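Local coordinates for protein putative ribosomal N-acetyltransferase YdaF (Bacillus subtilis, PDB 1NSL) that probably transfers acetyl groups as a GNAT-family N-acetyltransferase, possibly to ribosomal proteins, and forms homohexamers and homodimers, at residues C[15-20]-C[58-63]; C[20-25]-C[50-55]. All coordinates share one frame; numbering follows the deposited sequence.

Contact 1 of 2, residues C[15-20]-C[58-63]; sequences LLEPKD and DWRRQY
Arg-60 carries the polar side of this contact by giving NH1 to the backbone O of Leu-16, 2.8 Å away. The oxygen sits at the edge of the guanidinium, 9° out of its plane, while from the carbonyl's side the donor is tilted 34° from the peptide plane. A bend at chi3 (78°) turns NE out of line with the aliphatic chain, whose CD rests 4.2 Å from Pro-18 CD. The two meet at about a right angle. Glu-17 adds its CG near NH1; its carboxylate stays apart, with OE2 5.3 Å from NH1 of Arg-60, where the opposite charge may add a weak long-range attraction.

The apolar half is a CH-pi contact. Leu-15 lays CG over one face of the Tyr-63 ring, 4.3 Å from the centroid and displaced toward the rim, and its CD1 also lies over a face of the Arg-60 guanidinium. Farther along, Leu-16 runs beside Trp-59, pointing the same way, with CD1 3.7 Å from CZ3 of the indole.

Arg-60 also faces a second subunit, where NE and NH2 bond to the carbonyls of Ala-64 and Tyr-63 of that subunit. Within the chain, Leu-16 and Trp-59 pack on Met-82 of strand 78-89 and Tyr-63 on Ile-69 of strand 69-75, so the contact joins the turn after strand 11-15 to helix 48-65 of the GNAT fold at a subunit interface.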
loop_
_atom_site.group_PDB
_atom_site.type_symbol
_atom_site.label_atom_id
_atom_site.label_comp_id
_atom_site.label_asym_id
_atom_site.label_seq_id
_atom_site.Cartn_x
_atom_site.Cartn_y
_atom_site.Cartn_z
ATOM N N LEU C 15 18.740 16.233 0.589
ATOM C CA LEU C 15 17.975 15.108 0.080
ATOM C C LEU C 15 17.723 15.526 -1.305
ATOM O O LEU C 15 17.653 16.699 -1.557
ATOM C CB LEU C 15 16.630 14.971 0.749
ATOM C CG LEU C 15 16.427 13.960 1.880
ATOM C CD1 LEU C 15 14.949 14.108 2.388
ATOM C CD2 LEU C 15 16.629 12.557 1.419
ATOM N N LEU C 16 17.642 14.580 -2.230
ATOM C CA LEU C 16 17.340 14.966 -3.605
ATOM C C LEU C 16 15.827 15.151 -3.677
ATOM O O LEU C 16 15.119 14.698 -2.807
ATOM C CB LEU C 16 17.766 13.868 -4.566
ATOM C CG LEU C 16 19.250 13.641 -4.650
ATOM C CD1 LEU C 16 19.636 12.143 -4.871
ATOM C CD2 LEU C 16 19.793 14.509 -5.750
ATOM N N GLU C 17 15.343 15.816 -4.713
ATOM C CA GLU C 17 13.918 16.001 -4.897
ATOM C C GLU C 17 13.544 15.623 -6.314
ATOM O O GLU C 17 14.350 15.767 -7.222
ATOM C CB GLU C 17 13.557 17.468 -4.734
ATOM C CG GLU C 17 14.257 18.179 -3.623
ATOM C CD GLU C 17 13.878 19.638 -3.606
ATOM O OE1 GLU C 17 13.010 20.026 -4.434
ATOM O OE2 GLU C 17 14.472 20.380 -2.780
ATOM N N PRO C 18 12.300 15.233 -6.537
ATOM C CA PRO C 18 11.892 14.909 -7.888
ATOM C C PRO C 18 12.384 15.939 -8.885
ATOM O O PRO C 18 12.822 15.570 -9.939
ATOM C CB PRO C 18 10.376 14.814 -7.763
ATOM C CG PRO C 18 10.225 14.242 -6.421
ATOM C CD PRO C 18 11.179 15.081 -5.598
ATOM N N LYS C 19 12.382 17.212 -8.589
ATOM C CA LYS C 19 12.893 18.070 -9.660
ATOM C C LYS C 19 14.438 17.936 -10.007
ATOM O O LYS C 19 14.894 18.517 -11.004
ATOM C CB LYS C 19 12.504 19.512 -9.417
ATOM C CG LYS C 19 13.285 20.146 -8.263
ATOM C CD LYS C 19 12.666 21.531 -7.936
ATOM C CE LYS C 19 13.499 22.312 -6.883
ATOM N NZ LYS C 19 13.274 23.807 -7.076
ATOM N N ASP C 20 15.218 17.191 -9.214
ATOM C CA ASP C 20 16.615 16.971 -9.541
ATOM C C ASP C 20 16.739 15.867 -10.587
ATOM O O ASP C 20 17.835 15.565 -11.060
ATOM C CB ASP C 20 17.455 16.523 -8.329
ATOM C CG ASP C 20 17.572 17.577 -7.224
ATOM O OD1 ASP C 20 17.783 18.822 -7.480
ATOM O OD2 ASP C 20 17.485 17.206 -6.024
ATOM N N ASP C 58 11.164 7.024 -3.712
ATOM C CA ASP C 58 11.416 6.073 -2.644
ATOM C C ASP C 58 12.545 6.578 -1.813
ATOM O O ASP C 58 12.489 6.443 -0.619
ATOM C CB ASP C 58 11.793 4.666 -3.022
ATOM C CG ASP C 58 10.884 4.010 -4.016
ATOM O OD1 ASP C 58 9.638 4.260 -4.093
ATOM O OD2 ASP C 58 11.406 3.120 -4.777
ATOM N N TRP C 59 13.590 7.146 -2.384
ATOM C CA TRP C 59 14.722 7.455 -1.480
ATOM C C TRP C 59 14.207 8.354 -0.340
ATOM O O TRP C 59 14.533 8.152 0.870
ATOM C CB TRP C 59 15.934 8.105 -2.164
ATOM C CG TRP C 59 16.767 7.211 -3.027
ATOM C CD1 TRP C 59 16.967 5.862 -2.879
ATOM C CD2 TRP C 59 17.493 7.580 -4.204
ATOM N NE1 TRP C 59 17.797 5.386 -3.870
ATOM C CE2 TRP C 59 18.135 6.424 -4.695
ATOM C CE3 TRP C 59 17.688 8.777 -4.888
ATOM C CZ2 TRP C 59 18.930 6.436 -5.836
ATOM C CZ3 TRP C 59 18.491 8.772 -6.021
ATOM C CH2 TRP C 59 19.090 7.616 -6.484
ATOM N N ARG C 60 13.373 9.319 -0.733
ATOM C CA ARG C 60 12.827 10.229 0.222
ATOM C C ARG C 60 12.041 9.497 1.296
ATOM O O ARG C 60 12.172 9.821 2.493
ATOM C CB ARG C 60 12.023 11.322 -0.437
ATOM C CG ARG C 60 12.851 12.376 -1.141
ATOM C CD ARG C 60 12.036 13.304 -1.926
ATOM N NE ARG C 60 11.413 14.265 -1.029
ATOM C CZ ARG C 60 12.048 15.331 -0.549
ATOM N NH1 ARG C 60 13.281 15.562 -0.916
ATOM N NH2 ARG C 60 11.450 16.188 0.272
ATOM N N ARG C 61 11.279 8.474 0.958
ATOM C CA ARG C 61 10.588 7.858 2.067
ATOM C C ARG C 61 11.548 7.123 2.999
ATOM O O ARG C 61 11.296 6.920 4.169
ATOM C CB ARG C 61 9.485 6.930 1.586
ATOM C CG ARG C 61 8.246 7.622 1.100
ATOM C CD ARG C 61 7.355 6.707 0.286
ATOM N NE ARG C 61 6.706 7.404 -0.828
ATOM C CZ ARG C 61 6.935 7.150 -2.126
ATOM N NH1 ARG C 61 7.824 6.197 -2.467
ATOM N NH2 ARG C 61 6.250 7.830 -3.062
ATOM N N GLN C 62 12.659 6.694 2.469
ATOM C CA GLN C 62 13.539 5.921 3.295
ATOM C C GLN C 62 14.078 6.876 4.335
ATOM O O GLN C 62 14.188 6.573 5.495
ATOM C CB GLN C 62 14.654 5.333 2.441
ATOM C CG GLN C 62 14.355 3.995 1.791
ATOM C CD GLN C 62 15.436 3.610 0.727
ATOM O OE1 GLN C 62 16.687 3.819 0.917
ATOM N NE2 GLN C 62 14.946 3.054 -0.411
ATOM N N TYR C 63 14.383 8.076 3.894
ATOM C CA TYR C 63 14.866 9.078 4.788
ATOM C C TYR C 63 13.749 9.349 5.769
ATOM O O TYR C 63 13.971 9.719 6.857
ATOM C CB TYR C 63 15.198 10.361 4.012
ATOM C CG TYR C 63 15.400 11.524 4.915
ATOM C CD1 TYR C 63 16.526 11.637 5.685
ATOM C CD2 TYR C 63 14.421 12.469 5.067
ATOM C CE1 TYR C 63 16.672 12.664 6.576
ATOM C CE2 TYR C 63 14.570 13.481 5.944
ATOM C CZ TYR C 63 15.683 13.580 6.684
ATOM O OH TYR C 63 15.792 14.649 7.506
#

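Contact 2 of 2, residues C[20-25]-C[50-55]; sequences DAERLA and TYRETI
Ala-21 and Tyr-51 meet where two helices of the GNAT fold cross, helix 21-30, which follows strand 11-15, and helix 48-65 leading into strand 69-75. The short segments run at 111° to each other, their axes 9.2 Å apart at closest approach. At the crossing, CB of Ala-21 points at the other helix and lies 3.6 Å from the backbone N of Arg-52, with Tyr-51 CB and Arg-52 CB close by.

On the buried side Leu-24 crosses the Tyr-51 side chain at about a right angle. Its CG is anti to the backbone N (chi1 -176°), and CD2 makes an off-centre CH-pi contact 4.3 Å from the ring centroid. Ala-25 CB adds a looser touch near CD1 of the same ring. Tyr-51 is also covered from its own helix, where Ile-55 CD1 lies over one face, and Phe-40 and Ser-46 from the preceding loop touch it too. Leu-24 continues inward to Leu-79 and Met-82 of strand 78-89, which joins the helix pair to the sheet.

The outer side is charged. Glu-22, bent at chi2, and Arg-52, bent at chi3, cross obliquely to form a salt bridge, their carboxylate and guanidinium planes 49° apart. Asp-49, on the same helix, takes NH2 of Arg-52 in a second salt bridge, and the guanidinium is thus shared by two acids, which should help fix its direction. Helix 48-65 widens into a pi-type turn here, with Thr-50 O accepting from both Thr-54 N and Ile-55 N, which arrive from opposite faces of its plane. Across the helices, Glu-22 OE2 stands 2.9 Å from NH1 of Arg-52.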
loop_
_atom_site.group_PDB
_atom_site.type_symbol
_atom_site.label_atom_id
_atom_site.label_comp_id
_atom_site.label_asym_id
_atom_site.label_seq_id
_atom_site.Cartn_x
_atom_site.Cartn_y
_atom_site.Cartn_z
ATOM N N ASP C 20 15.218 17.191 -9.214
ATOM C CA ASP C 20 16.615 16.971 -9.541
ATOM C C ASP C 20 16.739 15.867 -10.587
ATOM O O ASP C 20 17.835 15.565 -11.060
ATOM C CB ASP C 20 17.455 16.523 -8.329
ATOM C CG ASP C 20 17.572 17.577 -7.224
ATOM O OD1 ASP C 20 17.783 18.822 -7.480
ATOM O OD2 ASP C 20 17.485 17.206 -6.024
ATOM N N ALA C 21 15.641 15.218 -10.938
ATOM C CA ALA C 21 15.783 14.088 -11.891
ATOM C C ALA C 21 16.491 14.361 -13.270
ATOM O O ALA C 21 17.468 13.671 -13.606
ATOM C CB ALA C 21 14.467 13.319 -12.072
ATOM N N GLU C 22 16.008 15.305 -14.074
ATOM C CA GLU C 22 16.765 15.621 -15.298
ATOM C C GLU C 22 18.296 15.727 -14.996
ATOM O O GLU C 22 19.063 14.985 -15.573
ATOM C CB GLU C 22 16.227 16.870 -16.060
ATOM C CG GLU C 22 14.698 17.009 -16.088
ATOM C CD GLU C 22 14.142 17.543 -14.755
ATOM O OE1 GLU C 22 13.935 18.776 -14.623
ATOM O OE2 GLU C 22 13.945 16.742 -13.803
ATOM N N ARG C 23 18.735 16.598 -14.070
ATOM C CA ARG C 23 20.166 16.745 -13.803
ATOM C C ARG C 23 20.836 15.462 -13.322
ATOM O O ARG C 23 21.936 15.162 -13.755
ATOM C CB ARG C 23 20.480 17.931 -12.887
ATOM C CG ARG C 23 20.188 19.263 -13.582
ATOM C CD ARG C 23 20.434 20.589 -12.768
ATOM N NE ARG C 23 20.058 21.838 -13.487
ATOM C CZ ARG C 23 20.257 23.078 -13.002
ATOM N NH1 ARG C 23 19.900 24.152 -13.710
ATOM N NH2 ARG C 23 20.835 23.253 -11.810
ATOM N N LEU C 24 20.185 14.697 -12.452
ATOM C CA LEU C 24 20.764 13.455 -11.998
ATOM C C LEU C 24 20.948 12.490 -13.176
ATOM O O LEU C 24 22.014 11.939 -13.388
ATOM C CB LEU C 24 19.877 12.811 -10.947
ATOM C CG LEU C 24 20.426 11.542 -10.305
ATOM C CD1 LEU C 24 21.701 11.894 -9.641
ATOM C CD2 LEU C 24 19.504 11.004 -9.287
ATOM N N ALA C 25 19.905 12.283 -13.947
ATOM C CA ALA C 25 19.982 11.336 -15.039
ATOM C C ALA C 25 21.076 11.717 -16.043
ATOM O O ALA C 25 21.806 10.878 -16.553
ATOM C CB ALA C 25 18.615 11.231 -15.741
ATOM N N THR C 50 11.880 7.875 -14.659
ATOM C CA THR C 50 12.012 6.907 -13.602
ATOM C C THR C 50 12.548 7.533 -12.320
ATOM O O THR C 50 11.965 7.313 -11.262
ATOM C CB THR C 50 12.824 5.684 -14.065
ATOM O OG1 THR C 50 12.171 5.056 -15.209
ATOM C CG2 THR C 50 12.827 4.606 -12.966
ATOM N N TYR C 51 13.606 8.343 -12.388
ATOM C CA TYR C 51 14.075 8.995 -11.164
ATOM C C TYR C 51 13.036 9.927 -10.559
ATOM O O TYR C 51 12.940 10.071 -9.340
ATOM C CB TYR C 51 15.391 9.758 -11.360
ATOM C CG TYR C 51 16.534 8.842 -11.468
ATOM C CD1 TYR C 51 17.040 8.474 -12.717
ATOM C CD2 TYR C 51 17.071 8.271 -10.350
ATOM C CE1 TYR C 51 18.088 7.590 -12.811
ATOM C CE2 TYR C 51 18.103 7.382 -10.445
ATOM C CZ TYR C 51 18.604 7.055 -11.652
ATOM O OH TYR C 51 19.632 6.182 -11.706
ATOM N N ARG C 52 12.264 10.568 -11.414
ATOM C CA ARG C 52 11.262 11.477 -10.917
ATOM C C ARG C 52 10.099 10.757 -10.300
ATOM O O ARG C 52 9.561 11.177 -9.281
ATOM C CB ARG C 52 10.728 12.321 -12.051
ATOM C CG ARG C 52 9.997 13.537 -11.602
ATOM C CD ARG C 52 9.817 14.627 -12.687
ATOM N NE ARG C 52 9.870 14.010 -14.001
ATOM C CZ ARG C 52 10.711 14.353 -14.960
ATOM N NH1 ARG C 52 11.565 15.355 -14.787
ATOM N NH2 ARG C 52 10.682 13.696 -16.102
ATOM N N GLU C 53 9.670 9.663 -10.892
ATOM C CA GLU C 53 8.423 9.119 -10.384
ATOM C C GLU C 53 8.559 8.038 -9.320
ATOM O O GLU C 53 7.657 7.816 -8.508
ATOM C CB GLU C 53 7.545 8.656 -11.546
ATOM C CG GLU C 53 7.105 9.757 -12.506
ATOM C CD GLU C 53 6.934 9.207 -13.925
ATOM O OE1 GLU C 53 6.854 7.962 -14.058
ATOM O OE2 GLU C 53 6.893 9.986 -14.926
ATOM N N THR C 54 9.720 7.402 -9.310
ATOM C CA THR C 54 9.945 6.231 -8.526
ATOM C C THR C 54 11.197 6.318 -7.719
ATOM O O THR C 54 11.163 6.251 -6.491
ATOM C CB THR C 54 10.089 5.092 -9.493
ATOM O OG1 THR C 54 8.800 4.846 -10.059
ATOM C CG2 THR C 54 10.422 3.831 -8.779
ATOM N N ILE C 55 12.332 6.483 -8.381
ATOM C CA ILE C 55 13.538 6.372 -7.605
ATOM C C ILE C 55 13.731 7.483 -6.607
ATOM O O ILE C 55 14.073 7.219 -5.455
ATOM C CB ILE C 55 14.767 6.178 -8.455
ATOM C CG1 ILE C 55 14.713 4.830 -9.150
ATOM C CG2 ILE C 55 15.979 6.162 -7.566
ATOM C CD1 ILE C 55 15.709 4.717 -10.222
#

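From the N terminus the chain runs up strand 11-15 into residues 15-20, the first half of contact 1, and passes through the shared Asp-20 into helix 21-30, where contact 2 begins. It then comes back along helix 48-65, meeting 50-55 first and 58-63 about two turns later. Contact 2 thus closes the inner loop, nested inside the loop closed by contact 1, with their centres about 9 Å apart. The two touch directly: Trp-59 packs on both Leu-24 and Tyr-51, and Pro-18 on Arg-52. Together they set the strand-to-helix turn and helix 21-30 against helix 48-65, with contact 1 alone reaching another subunit.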